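Local atomic coordinates of putative polyketide synthase (Brevibacillus brevis, PDB entry 5HU7), a protein that probably removes water from beta-hydroxyacyl intermediates held on an acyl carrier protein, serving as the dehydratase domain of a trans-AT polyketide synthase. Residues L37-H42 / F49-A54; R60-Q65 / V99-E104; P141-P146 / Y258-F263; G169-S174 / S219-I224; P196-E201 / F208-L213. One frame throughout, in Å; residues are numbered along the deposited sequence.

Contact 1 (L37-H42 / F49-A54); sequences LFMADH and FFPLIA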
# COMPACT_ATOMS: atom_id res chain seq x y z
N LEU A 37 16.14 -9.01 -7.24
CA LEU A 37 16.18 -10.47 -7.03
C LEU A 37 15.87 -11.36 -8.25
O LEU A 37 16.68 -12.21 -8.63
CB LEU A 37 15.21 -10.82 -5.88
CG LEU A 37 15.22 -12.25 -5.35
CD1 LEU A 37 16.64 -12.69 -4.96
CD2 LEU A 37 14.29 -12.36 -4.18
N PHE A 38 14.70 -11.17 -8.86
CA PHE A 38 14.30 -11.98 -10.02
C PHE A 38 15.01 -11.49 -11.28
O PHE A 38 15.26 -12.28 -12.19
CB PHE A 38 12.78 -11.95 -10.21
CG PHE A 38 12.06 -12.74 -9.14
CD1 PHE A 38 11.97 -12.26 -7.84
CD2 PHE A 38 11.51 -13.98 -9.42
CE1 PHE A 38 11.34 -13.00 -6.85
CE2 PHE A 38 10.89 -14.73 -8.43
CZ PHE A 38 10.80 -14.23 -7.15
N MET A 39 15.44 -10.24 -11.28
CA MET A 39 16.14 -9.61 -12.39
C MET A 39 17.59 -10.09 -12.43
O MET A 39 18.23 -9.95 -13.47
CB MET A 39 16.18 -8.07 -12.24
CG MET A 39 14.93 -7.44 -11.67
SD MET A 39 13.51 -7.75 -12.70
CE MET A 39 13.55 -6.36 -13.54
N ALA A 40 18.12 -10.54 -11.25
CA ALA A 40 19.50 -11.02 -11.00
C ALA A 40 20.11 -11.76 -12.19
O ALA A 40 19.65 -12.86 -12.54
CB ALA A 40 19.54 -11.92 -9.77
N ASP A 41 21.13 -11.13 -12.80
CA ASP A 41 21.79 -11.65 -13.98
C ASP A 41 23.32 -11.57 -13.89
O ASP A 41 23.86 -10.72 -13.17
CB ASP A 41 21.30 -10.86 -15.19
CG ASP A 41 21.54 -11.57 -16.50
OD1 ASP A 41 22.69 -11.57 -16.98
OD2 ASP A 41 20.55 -12.04 -17.11
N HIS A 42 23.98 -12.45 -14.64
CA HIS A 42 25.45 -12.52 -14.75
C HIS A 42 26.13 -11.16 -15.09
O HIS A 42 25.82 -10.54 -16.11
CB HIS A 42 25.89 -13.61 -15.77
CG HIS A 42 25.09 -13.66 -17.05
ND1 HIS A 42 25.32 -12.76 -18.09
CD2 HIS A 42 24.09 -14.49 -17.41
CE1 HIS A 42 24.45 -13.08 -19.04
NE2 HIS A 42 23.68 -14.11 -18.67
N PHE A 49 14.29 -8.97 -21.48
CA PHE A 49 12.90 -9.33 -21.19
C PHE A 49 12.74 -9.58 -19.72
O PHE A 49 13.61 -10.22 -19.12
CB PHE A 49 12.50 -10.61 -21.96
CG PHE A 49 12.49 -10.49 -23.46
CD1 PHE A 49 11.78 -9.46 -24.08
CD2 PHE A 49 13.16 -11.40 -24.26
CE1 PHE A 49 11.78 -9.33 -25.48
CE2 PHE A 49 13.17 -11.26 -25.65
CZ PHE A 49 12.49 -10.22 -26.25
N PHE A 50 11.63 -9.12 -19.13
CA PHE A 50 11.30 -9.41 -17.73
C PHE A 50 11.19 -10.94 -17.59
O PHE A 50 10.59 -11.55 -18.47
CB PHE A 50 9.97 -8.77 -17.34
CG PHE A 50 9.66 -8.75 -15.86
CD1 PHE A 50 10.36 -7.90 -15.00
CD2 PHE A 50 8.57 -9.43 -15.35
CE1 PHE A 50 10.04 -7.84 -13.66
CE2 PHE A 50 8.21 -9.31 -14.01
CZ PHE A 50 8.95 -8.52 -13.17
N PRO A 51 11.77 -11.58 -16.57
CA PRO A 51 11.67 -13.04 -16.47
C PRO A 51 10.23 -13.57 -16.47
O PRO A 51 9.37 -12.98 -15.84
CB PRO A 51 12.40 -13.37 -15.17
CG PRO A 51 13.21 -12.23 -14.86
CD PRO A 51 12.58 -11.02 -15.46
N LEU A 52 9.99 -14.67 -17.18
CA LEU A 52 8.67 -15.32 -17.30
C LEU A 52 7.98 -15.59 -15.93
O LEU A 52 6.89 -15.07 -15.68
CB LEU A 52 8.79 -16.61 -18.16
CG LEU A 52 9.19 -16.45 -19.64
CD1 LEU A 52 9.44 -17.81 -20.39
CD2 LEU A 52 8.25 -15.57 -20.38
N ILE A 53 8.63 -16.36 -15.05
CA ILE A 53 8.11 -16.63 -13.69
C ILE A 53 7.88 -15.38 -12.85
O ILE A 53 7.05 -15.40 -11.93
CB ILE A 53 9.00 -17.64 -12.91
CG1 ILE A 53 10.50 -17.15 -12.91
CG2 ILE A 53 8.80 -19.05 -13.51
CD1 ILE A 53 11.37 -17.83 -11.97
N ALA A 54 8.59 -14.31 -13.13
CA ALA A 54 8.42 -13.09 -12.36
C ALA A 54 7.02 -12.52 -12.55
O ALA A 54 6.45 -12.00 -11.59
CB ALA A 54 9.47 -12.08 -12.74

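Contact 2 (R60-Q65 / V99-E104); sequences RAAVKQ and VGIYPE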
# COMPACT_ATOMS: atom_id res chain seq x y z
N ARG A 60 0.61 -13.30 -8.32
CA ARG A 60 0.23 -14.08 -7.15
C ARG A 60 0.37 -13.26 -5.88
O ARG A 60 -0.48 -13.34 -5.00
CB ARG A 60 1.14 -15.31 -7.07
CG ARG A 60 0.80 -16.27 -5.95
CD ARG A 60 2.01 -17.05 -5.56
NE ARG A 60 3.06 -16.19 -4.96
CZ ARG A 60 3.09 -15.77 -3.70
NH1 ARG A 60 2.12 -16.11 -2.85
NH2 ARG A 60 4.09 -15.02 -3.27
N ALA A 61 1.48 -12.54 -5.75
CA ALA A 61 1.73 -11.68 -4.60
C ALA A 61 0.64 -10.59 -4.47
O ALA A 61 0.12 -10.41 -3.38
CB ALA A 61 3.11 -11.05 -4.74
N ALA A 62 0.21 -9.97 -5.59
CA ALA A 62 -0.86 -8.94 -5.61
C ALA A 62 -2.18 -9.48 -5.15
O ALA A 62 -2.86 -8.85 -4.35
CB ALA A 62 -1.00 -8.36 -7.01
N VAL A 63 -2.57 -10.61 -5.70
CA VAL A 63 -3.82 -11.29 -5.34
C VAL A 63 -3.86 -11.66 -3.84
O VAL A 63 -4.86 -11.41 -3.18
CB VAL A 63 -3.99 -12.50 -6.28
CG1 VAL A 63 -4.92 -13.54 -5.70
CG2 VAL A 63 -4.49 -12.02 -7.63
N LYS A 64 -2.78 -12.23 -3.31
CA LYS A 64 -2.70 -12.56 -1.89
C LYS A 64 -2.80 -11.28 -1.03
O LYS A 64 -3.48 -11.30 -0.01
CB LYS A 64 -1.41 -13.35 -1.57
CG LYS A 64 -1.46 -14.10 -0.26
CD LYS A 64 -0.12 -14.74 0.10
CE LYS A 64 -0.14 -15.44 1.44
NZ LYS A 64 -0.38 -14.50 2.58
N GLN A 65 -2.16 -10.16 -1.45
CA GLN A 65 -2.27 -8.87 -0.73
C GLN A 65 -3.71 -8.36 -0.76
O GLN A 65 -4.22 -7.94 0.25
CB GLN A 65 -1.35 -7.78 -1.34
CG GLN A 65 0.11 -7.97 -1.00
CD GLN A 65 0.41 -7.72 0.45
OE1 GLN A 65 -0.09 -6.77 1.06
NE2 GLN A 65 1.27 -8.54 1.04
N VAL A 99 0.45 -3.52 -11.01
CA VAL A 99 -0.38 -4.72 -11.02
C VAL A 99 -1.76 -4.27 -10.55
O VAL A 99 -1.92 -3.92 -9.38
CB VAL A 99 0.06 -5.90 -10.14
CG1 VAL A 99 -0.74 -7.14 -10.52
CG2 VAL A 99 1.53 -6.14 -10.24
N GLY A 100 -2.72 -4.28 -11.45
CA GLY A 100 -4.08 -3.93 -11.11
C GLY A 100 -4.86 -5.20 -10.87
O GLY A 100 -4.59 -6.22 -11.49
N ILE A 101 -5.82 -5.14 -9.93
CA ILE A 101 -6.71 -6.25 -9.62
C ILE A 101 -8.13 -5.72 -9.88
O ILE A 101 -8.47 -4.65 -9.39
CB ILE A 101 -6.54 -6.74 -8.18
CG1 ILE A 101 -5.09 -7.16 -7.85
CG2 ILE A 101 -7.54 -7.89 -7.89
CD1 ILE A 101 -4.56 -8.33 -8.59
N TYR A 102 -8.95 -6.43 -10.69
CA TYR A 102 -10.30 -6.02 -11.09
C TYR A 102 -11.31 -7.17 -10.87
O TYR A 102 -10.96 -8.35 -10.98
CB TYR A 102 -10.31 -5.68 -12.60
CG TYR A 102 -9.13 -4.86 -13.07
CD1 TYR A 102 -7.95 -5.48 -13.47
CD2 TYR A 102 -9.18 -3.47 -13.10
CE1 TYR A 102 -6.82 -4.73 -13.81
CE2 TYR A 102 -8.06 -2.71 -13.44
CZ TYR A 102 -6.89 -3.35 -13.82
OH TYR A 102 -5.79 -2.63 -14.21
N PRO A 103 -12.60 -6.83 -10.74
CA PRO A 103 -13.63 -7.89 -10.60
C PRO A 103 -13.85 -8.67 -11.87
O PRO A 103 -13.62 -8.12 -12.95
CB PRO A 103 -14.90 -7.11 -10.25
CG PRO A 103 -14.66 -5.71 -10.65
CD PRO A 103 -13.19 -5.47 -10.68
N GLU A 104 -14.18 -9.96 -11.76
CA GLU A 104 -14.50 -10.78 -12.92
C GLU A 104 -15.82 -11.47 -12.72
O GLU A 104 -16.65 -11.40 -13.62
CB GLU A 104 -13.43 -11.84 -13.23
CG GLU A 104 -13.65 -12.59 -14.54
CD GLU A 104 -13.51 -11.81 -15.84
OE1 GLU A 104 -13.20 -10.59 -15.79
OE2 GLU A 104 -13.72 -12.42 -16.91

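Contact 3 (P141-P146 / Y258-F263); sequences PTLDLP and YALIRF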
# COMPACT_ATOMS: atom_id res chain seq x y z
N PRO A 141 -2.10 -33.41 -5.37
CA PRO A 141 -1.51 -34.55 -6.06
C PRO A 141 -0.06 -34.85 -5.67
O PRO A 141 0.62 -34.05 -5.04
CB PRO A 141 -1.67 -34.20 -7.54
CG PRO A 141 -1.66 -32.74 -7.59
CD PRO A 141 -2.16 -32.22 -6.25
N THR A 142 0.37 -36.05 -6.01
CA THR A 142 1.71 -36.54 -5.70
C THR A 142 2.31 -37.25 -6.89
O THR A 142 1.61 -37.65 -7.82
CB THR A 142 1.65 -37.54 -4.54
OG1 THR A 142 0.85 -38.63 -4.96
CG2 THR A 142 1.06 -36.95 -3.27
N LEU A 143 3.61 -37.44 -6.83
CA LEU A 143 4.38 -38.18 -7.83
C LEU A 143 5.03 -39.33 -7.13
O LEU A 143 5.44 -39.19 -5.98
CB LEU A 143 5.47 -37.29 -8.43
CG LEU A 143 5.01 -36.07 -9.21
CD1 LEU A 143 6.18 -35.36 -9.84
CD2 LEU A 143 4.01 -36.45 -10.32
N ASP A 144 5.09 -40.48 -7.80
CA ASP A 144 5.77 -41.66 -7.29
C ASP A 144 7.17 -41.51 -7.92
O ASP A 144 7.39 -41.90 -9.07
CB ASP A 144 5.03 -42.93 -7.75
CG ASP A 144 5.57 -44.24 -7.20
OD1 ASP A 144 6.54 -44.21 -6.41
OD2 ASP A 144 4.99 -45.30 -7.53
N LEU A 145 8.09 -40.85 -7.20
CA LEU A 145 9.44 -40.56 -7.72
C LEU A 145 10.25 -41.81 -8.03
O LEU A 145 10.72 -41.92 -9.16
CB LEU A 145 10.22 -39.59 -6.80
CG LEU A 145 9.61 -38.21 -6.62
CD1 LEU A 145 10.35 -37.44 -5.54
CD2 LEU A 145 9.58 -37.45 -7.92
N PRO A 146 10.35 -42.79 -7.12
CA PRO A 146 11.09 -44.03 -7.45
C PRO A 146 10.60 -44.74 -8.71
O PRO A 146 11.41 -45.17 -9.53
CB PRO A 146 10.88 -44.91 -6.21
CG PRO A 146 10.62 -43.99 -5.12
CD PRO A 146 9.84 -42.84 -5.73
N TYR A 258 12.22 -31.32 -7.42
CA TYR A 258 12.08 -31.93 -8.73
C TYR A 258 11.06 -31.24 -9.56
O TYR A 258 10.06 -30.75 -9.03
CB TYR A 258 11.58 -33.39 -8.62
CG TYR A 258 12.55 -34.35 -7.98
CD1 TYR A 258 12.60 -34.51 -6.60
CD2 TYR A 258 13.39 -35.15 -8.75
CE1 TYR A 258 13.50 -35.38 -6.00
CE2 TYR A 258 14.29 -36.02 -8.16
CZ TYR A 258 14.33 -36.15 -6.79
OH TYR A 258 15.22 -37.00 -6.17
N ALA A 259 11.24 -31.35 -10.88
CA ALA A 259 10.27 -30.88 -11.86
C ALA A 259 10.03 -32.02 -12.85
O ALA A 259 10.98 -32.54 -13.41
CB ALA A 259 10.81 -29.65 -12.60
N LEU A 260 8.79 -32.45 -12.98
CA LEU A 260 8.40 -33.47 -13.95
C LEU A 260 7.82 -32.69 -15.12
O LEU A 260 6.90 -31.92 -14.91
CB LEU A 260 7.35 -34.42 -13.38
CG LEU A 260 6.83 -35.51 -14.35
CD1 LEU A 260 7.91 -36.48 -14.72
CD2 LEU A 260 5.70 -36.25 -13.74
N ILE A 261 8.38 -32.84 -16.33
CA ILE A 261 7.93 -32.10 -17.50
C ILE A 261 7.45 -33.10 -18.52
O ILE A 261 8.14 -34.08 -18.80
CB ILE A 261 9.07 -31.21 -18.09
CG1 ILE A 261 9.66 -30.23 -17.04
CG2 ILE A 261 8.56 -30.43 -19.30
CD1 ILE A 261 11.10 -29.91 -17.30
N ARG A 262 6.29 -32.82 -19.12
CA ARG A 262 5.64 -33.64 -20.13
C ARG A 262 5.04 -32.72 -21.18
O ARG A 262 4.87 -31.52 -20.94
CB ARG A 262 4.44 -34.40 -19.50
CG ARG A 262 4.76 -35.44 -18.42
CD ARG A 262 3.45 -36.08 -17.98
NE ARG A 262 3.55 -36.98 -16.82
CZ ARG A 262 3.92 -38.26 -16.85
NH1 ARG A 262 4.30 -38.83 -18.00
NH2 ARG A 262 3.94 -38.98 -15.73
N PHE A 263 4.60 -33.30 -22.28
CA PHE A 263 3.84 -32.58 -23.30
C PHE A 263 2.39 -32.66 -22.84
O PHE A 263 1.97 -33.72 -22.37
CB PHE A 263 3.92 -33.24 -24.67
CG PHE A 263 5.25 -33.06 -25.32
CD1 PHE A 263 5.62 -31.82 -25.85
CD2 PHE A 263 6.16 -34.11 -25.37
CE1 PHE A 263 6.88 -31.65 -26.42
CE2 PHE A 263 7.39 -33.95 -25.98
CZ PHE A 263 7.75 -32.71 -26.49

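Contact 4 (G169-S174 / S219-I224); sequences GMADHS and STRYLI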
# COMPACT_ATOMS: atom_id res chain seq x y z
N GLY A 169 21.11 -26.84 -33.33
CA GLY A 169 21.21 -25.45 -33.76
C GLY A 169 20.18 -24.52 -33.13
O GLY A 169 20.53 -23.42 -32.70
N MET A 170 18.90 -24.93 -33.11
CA MET A 170 17.82 -24.11 -32.55
C MET A 170 18.00 -23.93 -31.03
O MET A 170 17.94 -22.80 -30.54
CB MET A 170 16.44 -24.72 -32.85
CG MET A 170 15.27 -23.79 -32.53
SD MET A 170 13.70 -24.61 -32.10
CE MET A 170 12.71 -23.17 -31.62
N ALA A 171 18.20 -25.05 -30.30
CA ALA A 171 18.35 -25.05 -28.85
C ALA A 171 19.81 -24.95 -28.40
O ALA A 171 20.64 -25.64 -28.97
CB ALA A 171 17.72 -26.30 -28.27
N ASP A 172 20.10 -24.12 -27.39
CA ASP A 172 21.42 -23.94 -26.75
C ASP A 172 21.29 -22.87 -25.67
O ASP A 172 20.66 -21.84 -25.91
CB ASP A 172 22.54 -23.55 -27.74
CG ASP A 172 23.93 -23.61 -27.14
OD1 ASP A 172 24.14 -24.40 -26.18
OD2 ASP A 172 24.83 -22.91 -27.64
N HIS A 173 21.89 -23.10 -24.48
CA HIS A 173 21.79 -22.19 -23.33
C HIS A 173 23.18 -21.94 -22.70
O HIS A 173 24.18 -22.50 -23.14
CB HIS A 173 20.83 -22.80 -22.29
CG HIS A 173 20.10 -21.81 -21.45
ND1 HIS A 173 19.21 -20.90 -22.00
CD2 HIS A 173 20.13 -21.61 -20.11
CE1 HIS A 173 18.76 -20.17 -20.99
NE2 HIS A 173 19.27 -20.58 -19.83
N SER A 174 23.21 -21.08 -21.67
CA SER A 174 24.42 -20.73 -20.92
C SER A 174 24.64 -21.63 -19.69
O SER A 174 25.55 -22.46 -19.73
CB SER A 174 24.39 -19.25 -20.52
OG SER A 174 25.48 -18.88 -19.69
N SER A 219 15.84 -27.89 -19.82
CA SER A 219 15.14 -29.16 -19.60
C SER A 219 13.96 -29.33 -20.57
O SER A 219 13.71 -30.46 -20.99
CB SER A 219 14.65 -29.26 -18.16
OG SER A 219 15.67 -28.98 -17.21
N THR A 220 13.21 -28.24 -20.87
CA THR A 220 12.10 -28.32 -21.82
C THR A 220 12.67 -28.51 -23.22
O THR A 220 12.14 -29.31 -24.00
CB THR A 220 11.12 -27.13 -21.75
OG1 THR A 220 11.73 -25.91 -22.17
CG2 THR A 220 10.47 -26.97 -20.38
N ARG A 221 13.77 -27.81 -23.53
CA ARG A 221 14.46 -27.94 -24.82
C ARG A 221 14.96 -29.37 -25.04
O ARG A 221 14.92 -29.88 -26.15
CB ARG A 221 15.63 -26.96 -24.93
CG ARG A 221 15.18 -25.53 -25.07
CD ARG A 221 16.35 -24.60 -24.85
NE ARG A 221 16.01 -23.20 -25.12
CZ ARG A 221 16.84 -22.18 -24.91
NH1 ARG A 221 18.06 -22.39 -24.43
NH2 ARG A 221 16.45 -20.94 -25.19
N TYR A 222 15.42 -30.03 -23.96
CA TYR A 222 15.87 -31.42 -24.00
C TYR A 222 14.69 -32.36 -24.31
O TYR A 222 14.86 -33.33 -25.05
CB TYR A 222 16.58 -31.81 -22.69
CG TYR A 222 16.97 -33.27 -22.62
CD1 TYR A 222 17.63 -33.88 -23.68
CD2 TYR A 222 16.66 -34.04 -21.51
CE1 TYR A 222 17.92 -35.24 -23.67
CE2 TYR A 222 16.95 -35.41 -21.48
CZ TYR A 222 17.60 -36.00 -22.55
OH TYR A 222 17.94 -37.33 -22.56
N LEU A 223 13.50 -32.07 -23.77
CA LEU A 223 12.30 -32.87 -24.07
C LEU A 223 11.89 -32.66 -25.54
O LEU A 223 11.70 -33.63 -26.28
CB LEU A 223 11.14 -32.47 -23.13
CG LEU A 223 9.80 -33.19 -23.33
CD1 LEU A 223 9.94 -34.72 -23.24
CD2 LEU A 223 8.76 -32.69 -22.35
N ILE A 224 11.80 -31.37 -25.96
CA ILE A 224 11.42 -30.95 -27.31
C ILE A 224 12.34 -31.53 -28.40
O ILE A 224 11.82 -32.08 -29.37
CB ILE A 224 11.30 -29.39 -27.39
CG1 ILE A 224 10.07 -28.91 -26.58
CG2 ILE A 224 11.21 -28.91 -28.85
CD1 ILE A 224 10.10 -27.44 -26.17

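Contact 5 (P196-E201 / F208-L213); sequences PSITME and FHPSLL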
# COMPACT_ATOMS: atom_id res chain seq x y z
N PRO A 196 19.66 -22.35 -6.51
CA PRO A 196 20.59 -21.57 -5.68
C PRO A 196 20.01 -21.12 -4.34
O PRO A 196 18.80 -20.99 -4.20
CB PRO A 196 20.97 -20.39 -6.57
CG PRO A 196 20.63 -20.80 -7.94
CD PRO A 196 19.48 -21.73 -7.84
N SER A 197 20.89 -20.91 -3.37
CA SER A 197 20.51 -20.49 -2.02
C SER A 197 19.89 -19.08 -2.03
O SER A 197 20.43 -18.17 -2.65
CB SER A 197 21.73 -20.51 -1.10
OG SER A 197 22.79 -19.71 -1.60
N ILE A 198 18.74 -18.95 -1.37
CA ILE A 198 18.01 -17.70 -1.22
C ILE A 198 17.77 -17.56 0.29
O ILE A 198 17.47 -18.55 0.95
CB ILE A 198 16.69 -17.75 -2.05
CG1 ILE A 198 16.99 -17.85 -3.56
CG2 ILE A 198 15.77 -16.55 -1.78
CD1 ILE A 198 17.71 -16.69 -4.24
N THR A 199 17.94 -16.33 0.83
CA THR A 199 17.77 -16.06 2.26
C THR A 199 16.39 -16.54 2.76
O THR A 199 15.42 -16.48 2.02
CB THR A 199 18.07 -14.58 2.54
OG1 THR A 199 19.43 -14.32 2.19
CG2 THR A 199 17.84 -14.19 3.99
N MET A 200 16.34 -17.07 4.00
CA MET A 200 15.11 -17.58 4.63
C MET A 200 14.01 -16.52 4.62
O MET A 200 12.87 -16.84 4.28
CB MET A 200 15.40 -18.03 6.08
CG MET A 200 14.32 -18.93 6.69
SD MET A 200 14.20 -18.81 8.51
CE MET A 200 15.89 -19.17 8.99
N GLU A 201 14.34 -15.27 5.00
CA GLU A 201 13.40 -14.15 5.04
C GLU A 201 12.90 -13.74 3.64
O GLU A 201 11.73 -13.39 3.50
CB GLU A 201 14.01 -12.95 5.80
CG GLU A 201 13.11 -11.72 5.93
CD GLU A 201 11.72 -11.96 6.47
OE1 GLU A 201 11.60 -12.36 7.65
OE2 GLU A 201 10.74 -11.71 5.72
N PHE A 208 7.65 -18.99 -6.25
CA PHE A 208 8.52 -19.29 -7.37
C PHE A 208 9.90 -18.77 -7.08
O PHE A 208 10.06 -17.57 -6.79
CB PHE A 208 8.05 -18.61 -8.65
CG PHE A 208 6.74 -19.12 -9.19
CD1 PHE A 208 6.68 -20.26 -9.97
CD2 PHE A 208 5.57 -18.42 -8.98
CE1 PHE A 208 5.48 -20.70 -10.49
CE2 PHE A 208 4.36 -18.88 -9.47
CZ PHE A 208 4.33 -20.01 -10.22
N HIS A 209 10.91 -19.64 -7.21
CA HIS A 209 12.29 -19.31 -6.97
C HIS A 209 12.76 -18.43 -8.14
O HIS A 209 12.37 -18.68 -9.28
CB HIS A 209 13.11 -20.60 -6.90
CG HIS A 209 14.49 -20.43 -6.40
ND1 HIS A 209 15.51 -20.00 -7.24
CD2 HIS A 209 15.00 -20.63 -5.16
CE1 HIS A 209 16.59 -19.91 -6.46
NE2 HIS A 209 16.35 -20.38 -5.24
N PRO A 210 13.63 -17.41 -7.90
CA PRO A 210 14.07 -16.56 -9.01
C PRO A 210 14.92 -17.24 -10.09
O PRO A 210 15.09 -16.65 -11.16
CB PRO A 210 14.85 -15.44 -8.30
CG PRO A 210 15.28 -16.03 -7.04
CD PRO A 210 14.18 -16.92 -6.62
N SER A 211 15.46 -18.44 -9.83
CA SER A 211 16.32 -19.16 -10.77
C SER A 211 15.65 -20.37 -11.44
O SER A 211 16.29 -21.01 -12.26
CB SER A 211 17.57 -19.64 -10.05
OG SER A 211 18.11 -18.63 -9.22
N LEU A 212 14.39 -20.67 -11.10
CA LEU A 212 13.66 -21.82 -11.64
C LEU A 212 13.57 -21.89 -13.19
O LEU A 212 13.60 -22.98 -13.75
CB LEU A 212 12.24 -21.84 -11.02
CG LEU A 212 11.31 -22.94 -11.48
CD1 LEU A 212 11.88 -24.30 -11.13
CD2 LEU A 212 9.93 -22.78 -10.86
N LEU A 213 13.42 -20.75 -13.86
CA LEU A 213 13.31 -20.69 -15.33
C LEU A 213 14.66 -20.98 -15.99
O LEU A 213 14.71 -21.58 -17.07
CB LEU A 213 12.81 -19.28 -15.73
CG LEU A 213 12.62 -18.98 -17.23
CD1 LEU A 213 11.49 -19.82 -17.81
CD2 LEU A 213 12.41 -17.45 -17.44

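Contact 1 (L37-H42 / F49-A54)
The Phe-50 ring receives the end of Met-39 from an oblique direction: SD lies 4.7 Å from the centroid of the Phe-50 ring, 62° off its normal, a Met-aromatic contact. Sulfur and methyl both reach the same side of the ring, with Met-39 SD 3.6 Å from Phe-50 CE1 and Met-39 CE 3.8 Å from Phe-50 CD1. Bends at chi2 (-61°) and chi3 (-95°) curl the thioether onto the ring, a fold that a flexible unbranched chain can adopt. Tyr-55 meets the same ring edge-to-face. The Phe-38 ring is also approached obliquely, by the methyl of Ala-54; its own CB stands 4.2 Å from Ala-54 CB, where a small residue suits a helix turn lying close. Next to it, Pro-51 CG comes within 3.4 Å of the carbonyl oxygen of Phe-38. Replacing Met-39 by an alanine would probably open a gap beside Phe-50 and let its ring shift. Pro-51 closes a sequence from His-42 that matches the HxxxGxxxxP signature of dehydratase domains. With no hydrogen bond joining the two segments, the loop is held to the start of helix 52-65 by apolar and polarisable surfaces, which depend on shape fit.

Contact 2 (R60-Q65 / V99-E104)
Ala-62 and Val-63 of helix 52-65 pack on Val-99 and Ile-101, neighbours on one face of strand 95-105, in the manner of a hot-dog fold, where a helix lies against the concave side of an antiparallel sheet. The short axes pass 9.0 Å apart at a crossing angle of -51°. The Ala-62 methyl is the common point: its CB is 3.7 Å from Val-99 CG1 and 3.9 Å from Ile-101 CD1, and alanine here lets helix and sheet come close. Val-99 offers CG1, the branch anti to its backbone N (chi1 -167°). Beta-branched valine and isoleucine suit a strand and give the helix a broad apolar surface. Gly-100, between them, belongs to the other face, where a CB would collide with the hydroxyl of Tyr-102. Further out, backbone hydrogen bonds tie Val-99 to Tyr-28 and Ile-101 to Leu-26, setting the strand in register with strand 26-32. Val-132 and Phe-134 of strand 125-135 touch Val-63 as well, extending the apolar layer across the sheet. Val-63 and Ile-101 run at about a right angle to each other, and their meeting point is Val-63 CG2 against Ile-101 CD1, 3.8 Å apart.

Contact 3 (P141-P146 / Y258-F263)
Leu-143 reaches strand 258-263 with both of its methyls: CD2 lies 3.8 Å from Leu-260 CD2, and CD1 of Leu-143 is equally close, 3.8 Å, to Leu-260 CB. The forked tip thus spans the Leu-260 side chain, and Leu-148 of the following helix touches both residues. Asp-144 comes next at the N-cap position, where the chain turns into helix 145-150 and a short polar residue is at home. Leu-145, in the first turn, sets its CD1 over the Tyr-258 ring in an off-centre CH-pi contact, 4.2 Å from the ring centroid and 30° from the normal; CD2 covers the same face. Its CG stands anti to the carbonyl carbon (chi1 -62°), directing the branched end to the ring. The strand presents Tyr-258 and Leu-260 here, whereas Ala-259 and Ile-261 meet helix 212-227, so this strand is covered on both faces. Across this pair, without a hydrogen bond, the hold is by dispersion and exclusion of water, which suits three leucines and the face of Tyr-258.

Contact 4 (G169-S174 / S219-I224)
Arg-221 and His-173 stand at about a right angle, the guanidinium and imidazole planes being 72° apart, so they do not stack. Instead NH1 of Arg-221 donates to ND1 of His-173 at 3.1 Å, a weak hydrogen bond with an angle at the hydrogen of only 120°. The same NH1 lies 3.0 Å from the carbonyl oxygen of Asp-172. Arg-221 arrives there because its chain is extended from CG to NE (chi3 174°), carrying the guanidinium to the loop at Asp-172 and His-173. On the way its aliphatic part runs past Ala-171, whose CB is 4.0 Å from Arg-221 CB and 4.1 Å from Arg-221 CD; a methyl suits this close passage, and Leu-165 of helix 158-167 touches both residues. The carboxylate of Asp-172 is more distant, OD1 being 6.6 Å from Arg-221 NH1. With an alanine in place of Arg-221, His-173 ND1 would probably lose this weak donor and the Ala-171 methyl the cover of the arginine CG and CD. Mainly through its aliphatic stem, with a weak polar end, the arginine bridges an irregular loop and helix 212-227, the long helix that the second half of a double hot-dog fold wraps with its sheet.

Contact 5 (P196-E201 / F208-L213)
His-209 NE2 donates to the carbonyl oxygen of Pro-196, a 2.7 Å hydrogen bond with an angle of 143° at the hydrogen. The acceptor sits at the ring edge, somewhat tilted from its plane. ND1 of the same ring accepts from Ser-211 N at 3.0 Å, a capping bond in the type I turn that leads into helix 212-227. With CG anti to the backbone N (chi1 -169°), the imidazole lies where both nitrogens are engaged, which fixes its rotation. The ethyl arm of Ile-198 crosses the ring obliquely, its CG1 doubtfully tight against NE2, and Ile-198 CD1 meets CG of the Pro-210 ring at 3.8 Å. Pro-196, rigid and compact, lays its CD 3.6 Å from Ser-211 CB. The His-Pro-Ser-Leu-Leu sequence resembles the conserved entry to the central helix of the second hot dog in related dehydratases. Donating from NE2 while accepting at ND1 is consistent with a neutral imidazole, used here to join the loop 196-199 to a helix start.

Overall arrangement
Contacts 1 and 2 lie on helix 52-65, at its start and its end, with centres about 21 Å apart; contacts 4 and 5 share helix 212-227. These helices mark the two halves of a double hot-dog fold. Along the chain contact 1 closes before contact 2 opens, both before contact 3, whose loop holds contact 4, and this in turn contact 5. Contacts 1 and 5 touch, Leu-52 on Leu-213 and Ile-53 on His-209, consistent with the two halves meeting there. Contacts 3 and 4 touch through strand 258-263 and helix 212-227; contacts 2 and 4 lie on opposite sides of the chain's centre. In dehydratases of this family the active site lies between the halves, probably near contacts 1 and 5.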